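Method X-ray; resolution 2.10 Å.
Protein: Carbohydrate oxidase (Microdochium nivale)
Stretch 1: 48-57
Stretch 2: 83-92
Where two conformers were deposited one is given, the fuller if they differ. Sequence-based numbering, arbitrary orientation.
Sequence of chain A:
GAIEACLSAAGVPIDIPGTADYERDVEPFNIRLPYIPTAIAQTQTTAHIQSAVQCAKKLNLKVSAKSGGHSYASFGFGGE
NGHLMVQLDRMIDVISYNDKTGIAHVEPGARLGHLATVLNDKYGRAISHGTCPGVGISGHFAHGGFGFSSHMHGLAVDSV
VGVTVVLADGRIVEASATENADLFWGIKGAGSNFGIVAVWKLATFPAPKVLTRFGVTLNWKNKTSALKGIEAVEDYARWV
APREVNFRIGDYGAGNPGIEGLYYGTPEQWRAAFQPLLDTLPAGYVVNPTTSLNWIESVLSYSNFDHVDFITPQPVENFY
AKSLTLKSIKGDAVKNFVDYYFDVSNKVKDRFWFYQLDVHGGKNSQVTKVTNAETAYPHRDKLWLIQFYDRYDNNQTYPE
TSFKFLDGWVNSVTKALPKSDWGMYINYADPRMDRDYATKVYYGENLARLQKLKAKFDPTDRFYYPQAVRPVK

Stretch 1 48-57: HIQSAVQCAK
Stretch 2 (83-92) HLMVQLDRMI

A helix laid alongside a strand offers a simple lesson in packing: short and long side chains share the interface. In this carbohydrate oxidase, residues 48-57 form one part of a longer helix, with phi/psi values close to -60/-45 throughout and i to i+4 hydrogen bonds such as Ala52 N to His48 O at 2.8 Å and Ala56 N to Ala52 O at 3.1 Å. Residues 84-87 form a strand running almost exactly antiparallel to it, at 177° between N-to-C directions, with the axes 9.6 Å apart at closest approach. The register is fixed by two CA pairs, Ile49 CA to Val86 CA at 7.0 Å and Ala56 CA to Leu84 CA at 6.7 Å.

The strand, with phi/psi of -75/122 at Leu84 and -94/101 at Val86, alternates its side chains, so that Leu84 and Val86 point toward the helix while Met85 and Gln87 are out of its reach. From the helix, Ala52 and Ala56, one turn apart, point toward the strand. With only a methyl beyond CA, each alanine presents CB directly to the strand side chains. Leu84, with chi1 t and chi2 p, places CD2 between the two alanines: Leu84 CD2 lies 4.3 Å from Ala52 CB and 4.1 Å from Ala56 CB. The same methyl comes within 3.3 Å of the carbonyl oxygen Ala52 O, a close van der Waals approach to an atom already engaged by the helical hydrogen bond from Ala56 N.

Val86, chi1 t, divides its two methyls between neighbours on the helix. Val86 CG2 meets Ala52 CB at 4.0 Å, and Val86 CG1 faces Ile49 CG1 at 4.3 Å.

Ile49 shows how a rotamer can redirect a residue whose CA-to-CB bond points sideways. With chi1 m and chi2 t, the chain extends through CG1 so that its CD1 end comes nearer to the second stretch. There Ile49 CD1 touches Leu88 CD2 at 3.7 Å and Met91 CE at 4.0 Å. Leu88 makes the reciprocal move: it too starts sideways, and chi1 m with chi2 t carries its end inward. Met91 points toward the helix from the outset, and its m, t, p chi angles bring the terminal methyl to Ile49.

Leu88 and Met91 are brought together by a type I turn, with phi/psi of -71/2 at Asp89 and -98/-6 at Arg90, closed by Met91 N to Leu88 O at 2.9 Å. Two polar contacts lie within the second stretch: Gln87 NE2 donates to Asp89 OD1 at 2.9 Å, and Arg90 NH1 forms a salt bridge with Asp89 OD1 at 2.7 Å. No hydrogen bond crosses between helix and strand. The contact buries 283 Å² over both sides and is made mostly of apolar side-chain packing, with the one close approach to the carbonyl oxygen of Ala52.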

# COMPACT_ATOMS: atom_id res chain seq x y z
N HIS A 48 12.07 8.29 22.12
CA HIS A 48 12.69 9.12 21.09
C HIS A 48 11.63 9.77 20.19
O HIS A 48 11.71 10.97 19.89
CB HIS A 48 13.63 8.28 20.22
CG HIS A 48 14.91 7.90 20.90
ND1 HIS A 48 15.71 6.87 20.43
CD2 HIS A 48 15.53 8.39 22.00
CE1 HIS A 48 16.77 6.75 21.22
NE2 HIS A 48 16.68 7.65 22.19
N ILE A 49 10.67 8.95 19.72
CA ILE A 49 9.59 9.43 18.86
C ILE A 49 8.86 10.57 19.57
O ILE A 49 8.65 11.65 18.98
CB ILE A 49 8.61 8.29 18.42
CG1 ILE A 49 9.36 7.19 17.59
CG2 ILE A 49 7.41 8.87 17.60
CD1 ILE A 49 8.55 5.89 17.36
N GLN A 50 8.49 10.32 20.83
CA GLN A 50 7.87 11.32 21.69
C GLN A 50 8.68 12.61 21.83
O GLN A 50 8.15 13.71 21.65
CB GLN A 50 7.62 10.71 23.08
CG GLN A 50 6.93 11.64 24.08
CD GLN A 50 6.69 10.94 25.41
OE1 GLN A 50 7.56 10.23 25.91
NE2 GLN A 50 5.49 11.07 25.94
N SER A 51 9.95 12.49 22.13
CA SER A 51 10.80 13.66 22.28
C SER A 51 10.91 14.44 20.95
O SER A 51 10.97 15.69 20.96
CB SER A 51 12.20 13.21 22.72
OG SER A 51 12.13 12.61 24.01
N ALA A 52 10.95 13.71 19.83
CA ALA A 52 11.03 14.36 18.53
C ALA A 52 9.76 15.19 18.30
O ALA A 52 9.85 16.32 17.86
CB ALA A 52 11.26 13.33 17.37
N VAL A 53 8.60 14.64 18.62
CA VAL A 53 7.33 15.38 18.50
C VAL A 53 7.32 16.62 19.43
O VAL A 53 6.86 17.69 19.02
CB VAL A 53 6.11 14.41 18.67
CG1 VAL A 53 4.77 15.14 18.82
CG2 VAL A 53 6.05 13.42 17.49
N GLN A 54 7.86 16.50 20.65
CA GLN A 54 8.06 17.67 21.53
C GLN A 54 8.90 18.80 20.89
O GLN A 54 8.51 19.98 20.92
CB GLN A 54 8.77 17.23 22.82
CG GLN A 54 7.90 16.62 23.89
CD GLN A 54 8.65 16.54 25.22
OE1 GLN A 54 9.57 15.72 25.40
NE2 GLN A 54 8.27 17.42 26.15
N CYS A 55 10.06 18.45 20.32
CA CYS A 55 10.91 19.45 19.62
C CYS A 55 10.16 20.16 18.49
O CYS A 55 10.28 21.40 18.30
CB CYS A 55 12.18 18.77 19.08
SG CYS A 55 13.33 18.35 20.40
N ALA A 56 9.40 19.37 17.73
CA ALA A 56 8.63 19.91 16.62
C ALA A 56 7.68 20.98 17.17
O ALA A 56 7.61 22.09 16.63
CB ALA A 56 7.85 18.81 15.92
N LYS A 57 6.98 20.64 18.26
CA LYS A 57 6.06 21.60 18.92
C LYS A 57 6.80 22.86 19.41
O LYS A 57 6.33 23.99 19.21
CB LYS A 57 5.31 20.94 20.10
CG LYS A 57 4.42 21.96 20.83
CD LYS A 57 3.72 21.34 22.03
CE LYS A 57 2.96 22.39 22.82
NZ LYS A 57 2.25 21.72 23.92
N HIS A 83 10.57 19.66 7.01
CA HIS A 83 9.93 19.00 8.15
C HIS A 83 11.00 18.37 9.00
O HIS A 83 12.12 18.08 8.53
CB HIS A 83 8.94 17.90 7.70
CG HIS A 83 7.68 18.41 7.05
ND1 HIS A 83 6.49 17.70 7.09
CD2 HIS A 83 7.43 19.53 6.32
CE1 HIS A 83 5.56 18.38 6.43
NE2 HIS A 83 6.10 19.49 5.96
N LEU A 84 10.65 18.12 10.25
CA LEU A 84 11.38 17.20 11.09
C LEU A 84 10.99 15.81 10.58
O LEU A 84 9.79 15.48 10.52
CB LEU A 84 10.97 17.38 12.56
CG LEU A 84 11.64 16.42 13.56
CD1 LEU A 84 13.15 16.40 13.37
CD2 LEU A 84 11.32 16.89 15.01
N MET A 85 11.97 15.02 10.16
CA MET A 85 11.65 13.67 9.69
C MET A 85 12.04 12.68 10.78
O MET A 85 13.19 12.66 11.23
CB MET A 85 12.33 13.34 8.33
CG MET A 85 11.78 12.04 7.67
SD MET A 85 12.40 11.70 6.00
CE MET A 85 14.09 11.20 6.34
N VAL A 86 11.06 11.90 11.21
CA VAL A 86 11.27 10.84 12.19
C VAL A 86 11.51 9.57 11.41
O VAL A 86 10.55 8.96 10.87
CB VAL A 86 10.05 10.68 13.12
CG1 VAL A 86 10.22 9.52 14.11
CG2 VAL A 86 9.75 12.01 13.86
N GLN A 87 12.80 9.19 11.31
CA GLN A 87 13.26 8.07 10.49
C GLN A 87 13.15 6.79 11.34
O GLN A 87 13.85 6.67 12.35
CB GLN A 87 14.71 8.30 10.08
CG GLN A 87 15.36 7.15 9.34
CD GLN A 87 14.61 6.80 8.05
OE1 GLN A 87 13.98 7.66 7.43
NE2 GLN A 87 14.68 5.54 7.65
N LEU A 88 12.26 5.86 10.95
CA LEU A 88 11.88 4.76 11.84
C LEU A 88 12.56 3.42 11.53
O LEU A 88 12.46 2.47 12.32
CB LEU A 88 10.35 4.56 11.83
CG LEU A 88 9.47 5.70 12.35
CD1 LEU A 88 7.96 5.46 12.06
CD2 LEU A 88 9.69 5.94 13.87
N ASP A 89 13.24 3.36 10.40
CA ASP A 89 13.63 2.08 9.82
C ASP A 89 14.74 1.29 10.56
O ASP A 89 15.14 0.20 10.09
CB ASP A 89 13.91 2.23 8.31
CG ASP A 89 15.38 2.52 8.01
OD1 ASP A 89 16.04 3.22 8.80
OD2 ASP A 89 15.86 2.05 6.94
N ARG A 90 15.24 1.78 11.70
CA ARG A 90 16.18 0.99 12.51
C ARG A 90 15.40 0.32 13.65
O ARG A 90 15.97 -0.47 14.40
CB ARG A 90 17.32 1.84 13.09
CG ARG A 90 18.17 2.62 12.09
CD ARG A 90 18.72 1.73 10.96
NE ARG A 90 19.90 2.33 10.35
CZ ARG A 90 19.86 3.30 9.44
NH1 ARG A 90 18.69 3.77 9.02
NH2 ARG A 90 20.98 3.80 8.94
N MET A 91 14.11 0.64 13.77
CA MET A 91 13.24 0.01 14.77
C MET A 91 12.47 -1.13 14.08
O MET A 91 11.38 -0.94 13.51
CB MET A 91 12.28 1.01 15.40
CG MET A 91 12.97 2.20 16.11
SD MET A 91 11.77 3.50 16.47
CE MET A 91 10.94 2.69 17.84
N ILE A 92 13.05 -2.32 14.12
CA ILE A 92 12.64 -3.38 13.22
C ILE A 92 12.13 -4.65 13.89
O ILE A 92 11.82 -5.62 13.21
CB ILE A 92 13.84 -3.78 12.26
CG1 ILE A 92 15.04 -4.30 13.07
CG2 ILE A 92 14.23 -2.61 11.36
CD1 ILE A 92 16.13 -4.99 12.20